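Local coordinates for ribosome-inactivating protein 3 (Zea mays, PDB 2PQG), which belongs to the ribosome-inactivating protein family of plants and combines a mixed beta sheet with several alpha helices, at residues A[42-47]-A[66-71]; A[46-51]-A[93-98]; A[61-66]-A[134-139]; A[85-90]-A[101-106]; A[119-124]-A[180-185]. All coordinates share one frame; numbering follows the deposited sequence.

Contact 1. Residues A[42-47]-A[66-71]; sequences PPEKKV and AIRMDN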
# COMPACT_ATOMS: atom_id res chain seq x y z
N PRO A 42 13.53 -7.60 6.49
CA PRO A 42 14.90 -7.11 6.60
C PRO A 42 14.93 -5.81 7.41
O PRO A 42 13.99 -5.02 7.35
CB PRO A 42 15.31 -6.88 5.15
CG PRO A 42 14.47 -7.89 4.40
CD PRO A 42 13.15 -7.78 5.07
N PRO A 43 16.01 -5.57 8.18
CA PRO A 43 16.10 -4.34 8.97
C PRO A 43 16.05 -3.10 8.10
O PRO A 43 16.63 -3.07 7.01
CB PRO A 43 17.43 -4.49 9.70
CG PRO A 43 18.23 -5.35 8.77
CD PRO A 43 17.22 -6.39 8.35
N GLU A 44 15.36 -2.08 8.59
CA GLU A 44 15.22 -0.84 7.85
C GLU A 44 16.50 -0.02 7.84
O GLU A 44 17.25 -0.01 8.81
CB GLU A 44 14.07 -0.02 8.43
CG GLU A 44 13.73 1.20 7.60
CD GLU A 44 12.30 1.66 7.81
OE1 GLU A 44 11.40 0.79 7.72
OE2 GLU A 44 12.09 2.87 8.04
N LYS A 45 16.74 0.66 6.72
CA LYS A 45 17.91 1.52 6.53
C LYS A 45 17.47 2.79 5.84
O LYS A 45 16.39 2.83 5.25
CB LYS A 45 18.94 0.87 5.62
CG LYS A 45 19.59 -0.36 6.16
CD LYS A 45 20.60 -0.87 5.17
CE LYS A 45 21.24 -2.13 5.67
NZ LYS A 45 22.03 -1.86 6.91
N LYS A 46 18.31 3.81 5.89
CA LYS A 46 18.01 5.08 5.24
C LYS A 46 17.78 4.82 3.75
O LYS A 46 16.84 5.35 3.14
CB LYS A 46 19.17 6.05 5.40
CG LYS A 46 18.75 7.43 5.87
CD LYS A 46 19.82 8.47 5.58
CE LYS A 46 19.50 9.80 6.26
NZ LYS A 46 20.72 10.41 6.85
N VAL A 47 18.63 3.98 3.16
CA VAL A 47 18.52 3.66 1.73
C VAL A 47 18.04 2.22 1.51
O VAL A 47 18.79 1.27 1.67
CB VAL A 47 19.87 3.83 1.00
CG1 VAL A 47 19.62 4.05 -0.50
CG2 VAL A 47 20.65 4.98 1.59
N ALA A 66 7.24 0.40 -7.02
CA ALA A 66 8.54 0.27 -6.35
C ALA A 66 8.31 0.16 -4.84
O ALA A 66 8.01 1.15 -4.18
CB ALA A 66 9.42 1.48 -6.66
N ILE A 67 8.48 -1.04 -4.30
CA ILE A 67 8.25 -1.27 -2.88
C ILE A 67 9.49 -1.65 -2.08
O ILE A 67 10.24 -2.55 -2.45
CB ILE A 67 7.19 -2.38 -2.68
CG1 ILE A 67 5.86 -1.93 -3.30
CG2 ILE A 67 7.02 -2.69 -1.21
CD1 ILE A 67 4.86 -3.06 -3.46
N ARG A 68 9.71 -0.97 -0.96
CA ARG A 68 10.84 -1.27 -0.09
C ARG A 68 10.59 -2.63 0.55
O ARG A 68 9.49 -2.90 1.01
CB ARG A 68 10.96 -0.25 1.05
CG ARG A 68 11.16 1.18 0.63
CD ARG A 68 11.14 2.09 1.86
NE ARG A 68 12.17 1.74 2.84
CZ ARG A 68 13.08 2.59 3.29
NH1 ARG A 68 13.10 3.85 2.85
NH2 ARG A 68 13.98 2.19 4.18
N MET A 69 11.61 -3.47 0.58
CA MET A 69 11.46 -4.78 1.19
C MET A 69 11.45 -4.68 2.71
O MET A 69 10.76 -5.45 3.38
CB MET A 69 12.60 -5.70 0.75
CG MET A 69 12.24 -6.56 -0.42
SD MET A 69 11.21 -7.91 0.16
CE MET A 69 12.47 -9.12 0.43
N ASP A 70 12.20 -3.73 3.26
CA ASP A 70 12.26 -3.60 4.71
C ASP A 70 10.94 -3.26 5.42
O ASP A 70 10.65 -3.84 6.47
CB ASP A 70 13.38 -2.61 5.13
CG ASP A 70 13.34 -1.30 4.38
OD1 ASP A 70 12.26 -0.92 3.87
OD2 ASP A 70 14.39 -0.62 4.32
N ASN A 71 10.14 -2.36 4.88
CA ASN A 71 8.87 -2.04 5.54
C ASN A 71 7.66 -2.36 4.67
O ASN A 71 6.52 -2.09 5.05
CB ASN A 71 8.83 -0.58 5.98
CG ASN A 71 8.89 0.38 4.82
OD1 ASN A 71 8.53 0.03 3.69
ND2 ASN A 71 9.31 1.61 5.09
O HOH W 1 12.02 -3.94 9.15

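Contact 2. Residues A[46-51]-A[93-98]; sequences KVPELW and THLLGD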
# COMPACT_ATOMS: atom_id res chain seq x y z
N LYS A 46 18.31 3.81 5.89
CA LYS A 46 18.01 5.08 5.24
C LYS A 46 17.78 4.82 3.75
O LYS A 46 16.84 5.35 3.14
CB LYS A 46 19.17 6.05 5.40
CG LYS A 46 18.75 7.43 5.87
CD LYS A 46 19.82 8.47 5.58
CE LYS A 46 19.50 9.80 6.26
NZ LYS A 46 20.72 10.41 6.85
N VAL A 47 18.63 3.98 3.16
CA VAL A 47 18.52 3.66 1.73
C VAL A 47 18.04 2.22 1.51
O VAL A 47 18.79 1.27 1.67
CB VAL A 47 19.87 3.83 1.00
CG1 VAL A 47 19.62 4.05 -0.50
CG2 VAL A 47 20.65 4.98 1.59
N PRO A 48 16.76 2.06 1.12
CA PRO A 48 16.15 0.76 0.85
C PRO A 48 17.23 -0.08 0.18
O PRO A 48 17.82 0.33 -0.83
CB PRO A 48 15.01 1.11 -0.08
CG PRO A 48 14.60 2.48 0.37
CD PRO A 48 15.88 3.18 0.76
N GLU A 49 17.46 -1.28 0.71
CA GLU A 49 18.52 -2.15 0.25
C GLU A 49 18.11 -3.34 -0.59
O GLU A 49 18.94 -3.95 -1.27
CB GLU A 49 19.34 -2.56 1.48
N LEU A 50 16.84 -3.71 -0.47
CA LEU A 50 16.26 -4.72 -1.33
C LEU A 50 14.90 -4.17 -1.77
O LEU A 50 14.13 -3.63 -0.97
CB LEU A 50 16.08 -6.10 -0.68
CG LEU A 50 17.39 -6.84 -0.43
CD1 LEU A 50 17.27 -7.62 0.87
CD2 LEU A 50 17.73 -7.75 -1.60
N TRP A 51 14.62 -4.28 -3.06
CA TRP A 51 13.37 -3.78 -3.62
C TRP A 51 12.46 -4.83 -4.21
O TRP A 51 12.92 -5.75 -4.90
CB TRP A 51 13.67 -2.76 -4.72
CG TRP A 51 14.26 -1.46 -4.24
CD1 TRP A 51 15.57 -1.19 -4.01
CD2 TRP A 51 13.54 -0.27 -3.90
NE1 TRP A 51 15.72 0.10 -3.55
CE2 TRP A 51 14.48 0.69 -3.47
CE3 TRP A 51 12.18 0.08 -3.92
CZ2 TRP A 51 14.12 1.97 -3.07
CZ3 TRP A 51 11.82 1.36 -3.51
CH2 TRP A 51 12.79 2.29 -3.09
N THR A 93 14.78 14.02 -0.70
CA THR A 93 15.83 13.24 -1.32
C THR A 93 15.24 12.01 -2.01
O THR A 93 14.56 11.21 -1.38
CB THR A 93 16.88 12.82 -0.25
OG1 THR A 93 17.73 13.94 0.02
CG2 THR A 93 17.72 11.63 -0.72
N HIS A 94 15.50 11.89 -3.30
CA HIS A 94 14.99 10.77 -4.07
C HIS A 94 15.64 9.44 -3.71
O HIS A 94 16.86 9.36 -3.57
CB HIS A 94 15.20 11.00 -5.57
CG HIS A 94 14.13 11.80 -6.24
ND1 HIS A 94 14.34 13.07 -6.73
CD2 HIS A 94 12.83 11.51 -6.50
CE1 HIS A 94 13.21 13.53 -7.25
NE2 HIS A 94 12.29 12.60 -7.13
N LEU A 95 14.81 8.41 -3.53
CA LEU A 95 15.32 7.07 -3.27
C LEU A 95 15.35 6.39 -4.66
O LEU A 95 16.22 5.55 -4.93
CB LEU A 95 14.40 6.27 -2.34
CG LEU A 95 14.28 6.83 -0.92
CD1 LEU A 95 13.34 5.96 -0.12
CD2 LEU A 95 15.66 6.87 -0.26
N LEU A 96 14.42 6.75 -5.54
CA LEU A 96 14.37 6.18 -6.89
C LEU A 96 15.42 6.83 -7.80
O LEU A 96 15.77 8.00 -7.64
CB LEU A 96 12.99 6.40 -7.51
CG LEU A 96 11.79 5.91 -6.68
CD1 LEU A 96 10.49 6.08 -7.49
CD2 LEU A 96 11.99 4.45 -6.30
N GLY A 97 15.93 6.04 -8.73
CA GLY A 97 16.89 6.54 -9.70
C GLY A 97 16.12 6.68 -11.01
O GLY A 97 14.89 6.56 -11.02
N ASP A 98 16.82 6.95 -12.10
CA ASP A 98 16.20 7.08 -13.43
C ASP A 98 15.35 8.32 -13.65
O ASP A 98 14.29 8.23 -14.26
CB ASP A 98 15.34 5.85 -13.76
CG ASP A 98 16.17 4.64 -14.16
OD1 ASP A 98 17.41 4.77 -14.27
OD2 ASP A 98 15.58 3.56 -14.38

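Contact 3. Residues A[61-66]-A[134-139]; sequences SSITLA and DLAKKK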
# COMPACT_ATOMS: atom_id res chain seq x y z
N SER A 61 -3.19 -1.43 -20.30
CA SER A 61 -2.01 -0.71 -19.85
C SER A 61 -1.34 -1.44 -18.69
O SER A 61 -1.65 -2.59 -18.41
CB SER A 61 -2.40 0.69 -19.41
OG SER A 61 -1.25 1.52 -19.32
N SER A 62 -0.41 -0.75 -18.03
CA SER A 62 0.29 -1.33 -16.89
C SER A 62 1.19 -0.33 -16.17
O SER A 62 1.52 0.74 -16.71
CB SER A 62 1.15 -2.52 -17.34
OG SER A 62 2.22 -2.10 -18.17
N ILE A 63 1.56 -0.67 -14.94
CA ILE A 63 2.45 0.16 -14.15
C ILE A 63 3.27 -0.74 -13.23
O ILE A 63 2.84 -1.84 -12.88
CB ILE A 63 1.70 1.19 -13.26
CG1 ILE A 63 0.75 0.49 -12.29
CG2 ILE A 63 0.97 2.18 -14.14
CD1 ILE A 63 0.14 1.43 -11.25
N THR A 64 4.45 -0.27 -12.85
CA THR A 64 5.29 -1.04 -11.94
C THR A 64 5.35 -0.29 -10.62
O THR A 64 5.51 0.93 -10.59
CB THR A 64 6.72 -1.19 -12.50
OG1 THR A 64 6.66 -1.67 -13.85
CG2 THR A 64 7.51 -2.18 -11.65
N LEU A 65 5.21 -1.01 -9.51
CA LEU A 65 5.25 -0.40 -8.18
C LEU A 65 6.61 -0.65 -7.52
O LEU A 65 7.08 -1.79 -7.47
CB LEU A 65 4.14 -0.96 -7.29
CG LEU A 65 2.68 -0.87 -7.73
CD1 LEU A 65 1.80 -1.55 -6.68
CD2 LEU A 65 2.26 0.58 -7.93
N ALA A 66 7.24 0.40 -7.02
CA ALA A 66 8.54 0.27 -6.35
C ALA A 66 8.31 0.16 -4.84
O ALA A 66 8.01 1.15 -4.18
CB ALA A 66 9.42 1.48 -6.66
N ASP A 134 -5.57 4.37 -14.88
CA ASP A 134 -5.53 5.80 -14.59
C ASP A 134 -4.10 6.27 -14.37
O ASP A 134 -3.64 7.22 -15.01
CB ASP A 134 -6.35 6.08 -13.32
CG ASP A 134 -6.83 7.52 -13.25
OD1 ASP A 134 -6.06 8.44 -13.55
OD2 ASP A 134 -8.01 7.71 -12.87
N LEU A 135 -3.39 5.60 -13.46
CA LEU A 135 -2.00 5.96 -13.14
C LEU A 135 -1.03 5.72 -14.30
O LEU A 135 0.03 6.36 -14.37
CB LEU A 135 -1.54 5.20 -11.89
CG LEU A 135 -2.27 5.61 -10.61
CD1 LEU A 135 -1.84 4.71 -9.46
CD2 LEU A 135 -1.98 7.09 -10.29
N ALA A 136 -1.38 4.82 -15.20
CA ALA A 136 -0.54 4.54 -16.36
C ALA A 136 -0.46 5.80 -17.20
O ALA A 136 0.41 5.94 -18.04
CB ALA A 136 -1.12 3.41 -17.19
N LYS A 137 -1.40 6.72 -16.96
CA LYS A 137 -1.45 7.98 -17.68
C LYS A 137 -1.07 9.17 -16.82
O LYS A 137 -1.30 10.31 -17.24
CB LYS A 137 -2.85 8.26 -18.23
CG LYS A 137 -3.58 7.05 -18.71
CD LYS A 137 -4.73 7.47 -19.59
CE LYS A 137 -5.40 6.26 -20.21
NZ LYS A 137 -5.86 6.56 -21.59
N LYS A 138 -0.50 8.95 -15.63
CA LYS A 138 -0.13 10.07 -14.78
C LYS A 138 0.49 11.14 -15.65
O LYS A 138 1.48 10.92 -16.36
CB LYS A 138 0.87 9.69 -13.69
CG LYS A 138 1.32 10.90 -12.87
CD LYS A 138 0.36 11.22 -11.74
CE LYS A 138 0.36 12.71 -11.43
NZ LYS A 138 1.73 13.28 -11.36
N LYS A 139 -0.11 12.31 -15.59
CA LYS A 139 0.28 13.46 -16.37
C LYS A 139 1.06 14.42 -15.50
O LYS A 139 0.96 14.39 -14.28
CB LYS A 139 -0.98 14.17 -16.87
CG LYS A 139 -1.90 14.66 -15.72
CD LYS A 139 -2.32 13.51 -14.78
CE LYS A 139 -3.55 13.85 -13.99
NZ LYS A 139 -3.26 14.45 -12.66

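Contact 4. Residues A[85-90]-A[101-106]; sequences WEFGKD and RWLGFG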
# COMPACT_ATOMS: atom_id res chain seq x y z
N TRP A 85 7.47 8.10 -10.71
CA TRP A 85 6.82 9.07 -9.85
C TRP A 85 7.03 8.64 -8.42
O TRP A 85 6.57 7.58 -8.01
CB TRP A 85 5.34 9.11 -10.16
CG TRP A 85 5.05 9.71 -11.48
CD1 TRP A 85 4.86 9.05 -12.68
CD2 TRP A 85 4.93 11.09 -11.75
NE1 TRP A 85 4.62 9.96 -13.68
CE2 TRP A 85 4.63 11.22 -13.14
CE3 TRP A 85 4.99 12.25 -10.96
CZ2 TRP A 85 4.46 12.47 -13.75
CZ3 TRP A 85 4.82 13.49 -11.57
CH2 TRP A 85 4.53 13.59 -12.95
N GLU A 86 7.70 9.49 -7.65
CA GLU A 86 8.01 9.18 -6.26
C GLU A 86 7.31 10.01 -5.19
O GLU A 86 7.07 11.21 -5.35
CB GLU A 86 9.52 9.29 -6.07
CG GLU A 86 10.03 8.62 -4.82
CD GLU A 86 11.52 8.81 -4.65
OE1 GLU A 86 12.20 9.14 -5.66
OE2 GLU A 86 12.02 8.62 -3.52
N PHE A 87 6.97 9.35 -4.09
CA PHE A 87 6.32 10.00 -2.96
C PHE A 87 7.28 11.03 -2.38
O PHE A 87 8.41 10.70 -2.01
CB PHE A 87 5.96 8.96 -1.89
CG PHE A 87 4.64 8.29 -2.11
CD1 PHE A 87 4.54 6.90 -2.03
CD2 PHE A 87 3.49 9.03 -2.35
CE1 PHE A 87 3.32 6.27 -2.18
CE2 PHE A 87 2.27 8.41 -2.49
CZ PHE A 87 2.18 7.02 -2.42
N GLY A 88 6.82 12.27 -2.29
CA GLY A 88 7.66 13.33 -1.76
C GLY A 88 7.36 14.64 -2.46
O GLY A 88 6.40 14.74 -3.21
N LYS A 89 8.19 15.65 -2.20
CA LYS A 89 8.03 16.98 -2.79
C LYS A 89 9.41 17.61 -2.97
O LYS A 89 10.38 17.15 -2.36
CB LYS A 89 7.16 17.85 -1.87
CG LYS A 89 7.75 18.10 -0.48
CD LYS A 89 6.76 18.75 0.49
CE LYS A 89 7.47 19.30 1.74
NZ LYS A 89 8.30 18.29 2.48
N ASP A 90 9.51 18.64 -3.81
CA ASP A 90 10.79 19.32 -4.05
C ASP A 90 11.46 19.59 -2.70
O ASP A 90 10.81 20.03 -1.76
CB ASP A 90 10.59 20.65 -4.77
CG ASP A 90 10.00 20.50 -6.15
OD1 ASP A 90 9.87 21.53 -6.86
OD2 ASP A 90 9.67 19.36 -6.54
N ARG A 101 10.27 11.81 -10.78
CA ARG A 101 9.53 13.05 -10.58
C ARG A 101 8.82 12.99 -9.23
O ARG A 101 8.35 11.93 -8.81
CB ARG A 101 8.50 13.25 -11.69
CG ARG A 101 9.11 13.70 -12.98
CD ARG A 101 8.09 13.76 -14.09
NE ARG A 101 8.44 14.79 -15.06
CZ ARG A 101 8.35 16.10 -14.82
NH1 ARG A 101 8.69 16.97 -15.75
NH2 ARG A 101 7.89 16.53 -13.65
N TRP A 102 8.75 14.14 -8.56
CA TRP A 102 8.08 14.23 -7.27
C TRP A 102 6.57 14.34 -7.49
O TRP A 102 6.11 15.16 -8.30
CB TRP A 102 8.57 15.46 -6.50
CG TRP A 102 9.94 15.33 -5.87
CD1 TRP A 102 11.01 16.17 -6.05
CD2 TRP A 102 10.37 14.33 -4.93
NE1 TRP A 102 12.07 15.75 -5.28
CE2 TRP A 102 11.72 14.62 -4.60
CE3 TRP A 102 9.76 13.20 -4.36
CZ2 TRP A 102 12.45 13.84 -3.69
CZ3 TRP A 102 10.49 12.42 -3.46
CH2 TRP A 102 11.83 12.74 -3.14
N LEU A 103 5.79 13.53 -6.77
CA LEU A 103 4.34 13.57 -6.88
C LEU A 103 3.84 14.86 -6.23
O LEU A 103 2.77 15.37 -6.58
CB LEU A 103 3.72 12.34 -6.21
CG LEU A 103 3.64 11.05 -7.05
CD1 LEU A 103 3.25 9.82 -6.21
CD2 LEU A 103 2.62 11.26 -8.17
N GLY A 104 4.62 15.40 -5.30
CA GLY A 104 4.22 16.63 -4.63
C GLY A 104 3.60 16.38 -3.27
O GLY A 104 3.48 17.29 -2.45
N PHE A 105 3.21 15.13 -3.02
CA PHE A 105 2.62 14.76 -1.74
C PHE A 105 3.31 13.50 -1.25
O PHE A 105 3.98 12.81 -2.02
CB PHE A 105 1.11 14.55 -1.90
CG PHE A 105 0.73 13.66 -3.05
CD1 PHE A 105 0.52 12.30 -2.86
CD2 PHE A 105 0.56 14.19 -4.33
CE1 PHE A 105 0.14 11.48 -3.92
CE2 PHE A 105 0.19 13.38 -5.40
CZ PHE A 105 -0.02 12.02 -5.19
N GLY A 106 3.17 13.19 0.04
CA GLY A 106 3.82 12.01 0.59
C GLY A 106 2.95 10.76 0.58
O GLY A 106 1.78 10.81 0.18

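Contact 5. Residues A[119-124]-A[180-185]; sequences ETVTMG and LVVMVC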
# COMPACT_ATOMS: atom_id res chain seq x y z
N GLU A 119 -11.26 2.57 6.14
CA GLU A 119 -12.53 1.95 5.78
C GLU A 119 -13.23 2.66 4.62
O GLU A 119 -14.24 2.16 4.10
CB GLU A 119 -13.47 1.91 6.99
CG GLU A 119 -14.05 3.26 7.41
CD GLU A 119 -13.14 4.05 8.35
OE1 GLU A 119 -13.51 5.20 8.69
OE2 GLU A 119 -12.07 3.53 8.75
N THR A 120 -12.71 3.82 4.21
CA THR A 120 -13.30 4.57 3.10
C THR A 120 -12.69 4.24 1.74
O THR A 120 -13.16 4.74 0.71
CB THR A 120 -13.19 6.09 3.30
OG1 THR A 120 -11.82 6.44 3.56
CG2 THR A 120 -14.06 6.55 4.46
N VAL A 121 -11.65 3.41 1.74
CA VAL A 121 -10.97 3.02 0.51
C VAL A 121 -11.60 1.78 -0.10
O VAL A 121 -11.39 0.65 0.38
CB VAL A 121 -9.47 2.77 0.79
CG1 VAL A 121 -8.75 2.41 -0.51
CG2 VAL A 121 -8.85 4.00 1.43
N THR A 122 -12.38 1.98 -1.17
CA THR A 122 -13.05 0.88 -1.85
C THR A 122 -12.06 0.10 -2.70
O THR A 122 -11.39 0.67 -3.56
CB THR A 122 -14.19 1.40 -2.73
OG1 THR A 122 -15.03 2.27 -1.97
CG2 THR A 122 -15.04 0.22 -3.24
N MET A 123 -11.99 -1.21 -2.46
CA MET A 123 -11.08 -2.08 -3.19
C MET A 123 -11.81 -3.13 -4.01
O MET A 123 -13.04 -3.23 -3.95
CB MET A 123 -10.09 -2.74 -2.21
CG MET A 123 -9.34 -1.73 -1.35
SD MET A 123 -8.46 -2.52 0.01
CE MET A 123 -9.76 -2.66 1.24
N GLY A 124 -11.05 -3.91 -4.77
CA GLY A 124 -11.62 -4.91 -5.64
C GLY A 124 -10.79 -4.97 -6.92
O GLY A 124 -9.89 -4.16 -7.14
N LEU A 180 -4.15 1.00 -4.12
CA LEU A 180 -3.10 0.02 -4.36
C LEU A 180 -2.24 -0.17 -3.12
O LEU A 180 -1.72 -1.26 -2.87
CB LEU A 180 -2.22 0.45 -5.54
CG LEU A 180 -2.95 0.65 -6.88
CD1 LEU A 180 -1.96 1.14 -7.92
CD2 LEU A 180 -3.62 -0.65 -7.32
N VAL A 181 -2.08 0.90 -2.35
CA VAL A 181 -1.29 0.85 -1.13
C VAL A 181 -1.94 -0.14 -0.17
O VAL A 181 -1.26 -0.96 0.43
CB VAL A 181 -1.18 2.24 -0.45
CG1 VAL A 181 -0.48 2.12 0.90
CG2 VAL A 181 -0.40 3.19 -1.35
N VAL A 182 -3.27 -0.08 -0.04
CA VAL A 182 -3.96 -0.99 0.86
C VAL A 182 -4.07 -2.42 0.31
O VAL A 182 -3.82 -3.38 1.04
CB VAL A 182 -5.38 -0.47 1.21
CG1 VAL A 182 -6.07 -1.43 2.16
CG2 VAL A 182 -5.29 0.89 1.86
N MET A 183 -4.43 -2.56 -0.97
CA MET A 183 -4.56 -3.88 -1.59
C MET A 183 -3.22 -4.61 -1.73
O MET A 183 -3.15 -5.83 -1.52
CB MET A 183 -5.19 -3.78 -2.99
CG MET A 183 -6.68 -3.48 -3.00
SD MET A 183 -7.40 -3.51 -4.66
CE MET A 183 -7.05 -1.83 -5.27
N VAL A 184 -2.16 -3.89 -2.08
CA VAL A 184 -0.86 -4.53 -2.24
C VAL A 184 0.04 -4.49 -0.99
O VAL A 184 0.26 -5.53 -0.36
CB VAL A 184 -0.11 -3.94 -3.44
CG1 VAL A 184 1.21 -4.65 -3.63
CG2 VAL A 184 -0.96 -4.09 -4.70
N CYS A 185 0.55 -3.32 -0.62
CA CYS A 185 1.42 -3.23 0.55
C CYS A 185 0.78 -3.79 1.80
O CYS A 185 1.32 -4.69 2.44
CB CYS A 185 1.80 -1.80 0.83
SG CYS A 185 2.70 -1.02 -0.49

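Contact 1. Residues A[42-47]-A[66-71]
Arg68 reaches from the end of strand 62-68 to the backbone of Lys45 and, with Asp70 and Pro42, forms the tight part of the contact. Its NH2 donates to Lys45 O at 2.7 Å; the oxygen lies in the guanidinium plane and the nitrogen nearly along the C=O axis, although the angle at the hydrogen is only 140°. The same guanidinium grips Asp70 side-on. NE meets OD1 at 2.9 Å in an almost straight bond of 178°, and NH2 meets OD2 at 2.8 Å to complete the salt bridge. A bend at chi3 (59°) places NE for this grip, and the two-point hold fixes the rotation of the group that serves Lys45 O. Beside it the carbonyl of Pro42 presses on Asp70, with O and CB 3.3 Å apart, and the Pro42 ring rests its CD against Met69 O. A water donates to both Pro42 O and Asp70 O, bridging the two backbones here. Strands 62-68 and 74-78 form an antiparallel hairpin, and residues 69-71 belong to its connecting turn; the salt bridge lies within the turn segment, and the Arg68 bond to Lys45 O joins it to the loop that leads into strand 51-57. The outer side is looser. Glu44, extended beyond CG, crosses Arg68 at about a right angle and lays CG 3.6 Å from NH2. Its OE1 takes a weak bond from Asn71 ND2 at 3.5 Å, carboxylate and amide standing almost perpendicular, and has a long, weak ion pair with Lys260. OE2 is well out of the guanidinium plane, so charge alone links it to Arg68.

Contact 2. Residues A[46-51]-A[93-98]
Leu95 has the largest share of this contact, setting its forked end against the ring of Pro48. The two side chains cross at about a right angle: CD1 of Leu95 lies 3.7 Å from Pro48 CG, and CD2 is 3.8 Å from Pro48 CD. Both methyl groups thus rest on the CG-CD side of the proline ring, and CD2 also comes within 3.9 Å of Lys46 O. Trp51, the second large contributor, turns its six-membered ring to the same loop. Leu95 CB stands near the plane of the indole, at its edge, 4.4 Å from CH2. Leu96 approaches the same end of the ring obliquely, with CD2 4.0 Å from Trp51 CH2 and slightly farther from CZ3. In Trp51, CG anti to the carbonyl carbon (chi1 -69°) starts the ring toward the leucines, while Pro48 CB of its own segment lies over one face of the indole, offset toward the rim. Trp51 opens strand 51-57, whereas 93-98 belongs to the loop joining the parallel strands 84-86 and 101-102. Two strands, 62-68 and 74-78, separate those parts of the mixed sheet, and the contact spans them as a small apolar cover: Trp51 and Leu96 both rest on Ala66 and Val75, while Pro48 and Leu95 both touch Arg68. The side chains meet through apolar carbons alone; Lys46 O is the one polar atom in touch. Loop 93-98 is positioned by hydrogen bonds, for the backbone N-H groups of Leu95 and Leu96 are each taken by one carboxylate oxygen of Glu86, which probably helps to hold the loop backbone from which both leucines project.

Contact 3. Residues A[61-66]-A[134-139]
Ile63 and Ala136 bring the two backbones within 5.7 Å, CA to CA, where strand 62-68 passes a type I beta turn running from Leu135 to Lys138. That turn is closed by the bond from Lys138 N to Leu135 O at 2.9 Å, and its outer bend faces the strand with a methyl group. Ile63 carries most of the packing from the strand. Its CG1 sits between the backbone N and the carbonyl carbon, the crowded position (chi1 59°), while the branch methyl CG2 lies beside the backbone N. CG2 meets the turn backbone, 3.6 Å from Ala136 CA and 4.1 Å from Leu135 C, and is 3.9 Å from Ala136 CB. The longer branch touches more lightly: CD1 is 4.2 Å from Leu135 CB, the two side chains passing at a slant. Ala136 points its CB at the strand, where the carbonyl oxygen of Ser62 lies 3.8 Å away. The strand is an inner member of the mixed sheet, antiparallel to both 51-57 and 74-78, and the turn comes at the C-terminal side of helix 125-135; the contact thus sets the C-terminal region of that helix and the turn against one face of the sheet. Leu135 extends this apolar layer, touching Phe77 of strand 74-78 as well as Thr173 and Leu177 of helix 171-189. Pro80 lies against both Ser61 and Ala136 at the margin. Farther along the turn Lys138 leaves the strand behind and places its ammonium group on Trp85 in a cation-pi contact, while NZ makes a weak bond to Lys139 O at 3.2 Å.

Contact 4. Residues A[85-90]-A[101-106]
The indole of Trp85 carries Arg101 over one face: Arg101 CB stands 3.9 Å from the centroid of the six-membered ring, 23° off its normal, in a CH-pi contact. The two side chains run side by side in the same direction, and Arg101 CD follows on to Trp85 CH2. At the edge of this indole lies Trp102 O, while Leu103 CD2 comes in obliquely. Trp102 has the Lys89 backbone over one face, with Lys89 O 3.6 Å above its plane toward the rim. Two carbonyls meet its edge, Phe87 O at 3.1 Å from CZ3 and Glu86 O at 3.5 Å from CE3. Gly88, without a side chain, brings its CA obliquely to 3.3 Å from CE3. Phe87 has Phe105 O at its ring edge, and its CE2 touches CE1 of Phe105.

The backbones pair in parallel. Glu86 N donates to Arg101 O at 2.8 Å, nearly straight at 173°, and Leu103 N returns to Glu86 O at 3.0 Å. Beyond the strands Gly88 N reaches Phe105 O at 2.9 Å from above the carbonyl plane. Trp85 and Arg101 occupy one face of the sheet, Glu86 and Trp102 the other, where His94 stacks on Trp102. Strand 101-102 is one of the two edge strands of the sheet; strand 74-78 flanks 84-86 on its other side, and Leu177 of helix 171-189 covers Phe87 and Leu103.

Contact 5. Residues A[119-124]-A[180-185]
Met123 lies at the apolar centre, pressing on two consecutive residues of helix 171-189. Its SD is 3.4 Å from Val182 CG1, the two side chains crossing at about a right angle. Against Met183 it slides in the opposite direction, so that Met123 CB meets Met183 CG at 3.6 Å. In both methionines CG is anti to the carbonyl carbon, and a bend at chi3 (-84° in Met123) turns CE aside. Val121 adds a looser touch, CG1 to Val182 CG2 at 4.5 Å. Val182 and Met183 lie in a wider, pi-type turn of the helix at 181-185.

Outward from this core, the sulfur of Met183 reaches the backbone of Gly124. Gly124 N points straight at SD, 180° at the hydrogen, but the distance of 3.7 Å makes the bond weak. Gly124 occupies the N-cap position of helix 125-135. Lys179 marks the polar margin, its NZ donating to Thr122 O. All the touching residues are buried near the centre of the chain: Val197 of helix 191-199 packs on both methionines, Tyr109 of helix 109-112 on Val182, and Met128 of helix 125-135 on Met183.

How the contacts relate
Contacts 1 to 4 gather on the mixed sheet, whereas the centre of contact 5, among helices, is about 7 Å from the centre of the chain. Contacts 1 and 2 have centres about 9 Å apart and share Lys46 and Val47; Leu50 and Met69 bond through their backbones between them. Contacts 1 and 3 use opposite ends of strand 62-68, with centres about 22 Å apart. Contact 4 falls between the two segments of contact 3 along the chain, at the sheet's far edge. Segments of contacts 2 and 4 alternate, as do those of contacts 3 and 5. Ile63, Leu65 and Ile67 touch helix 171-189, so that this strand joins contacts 1 and 3 to the buried contact 5.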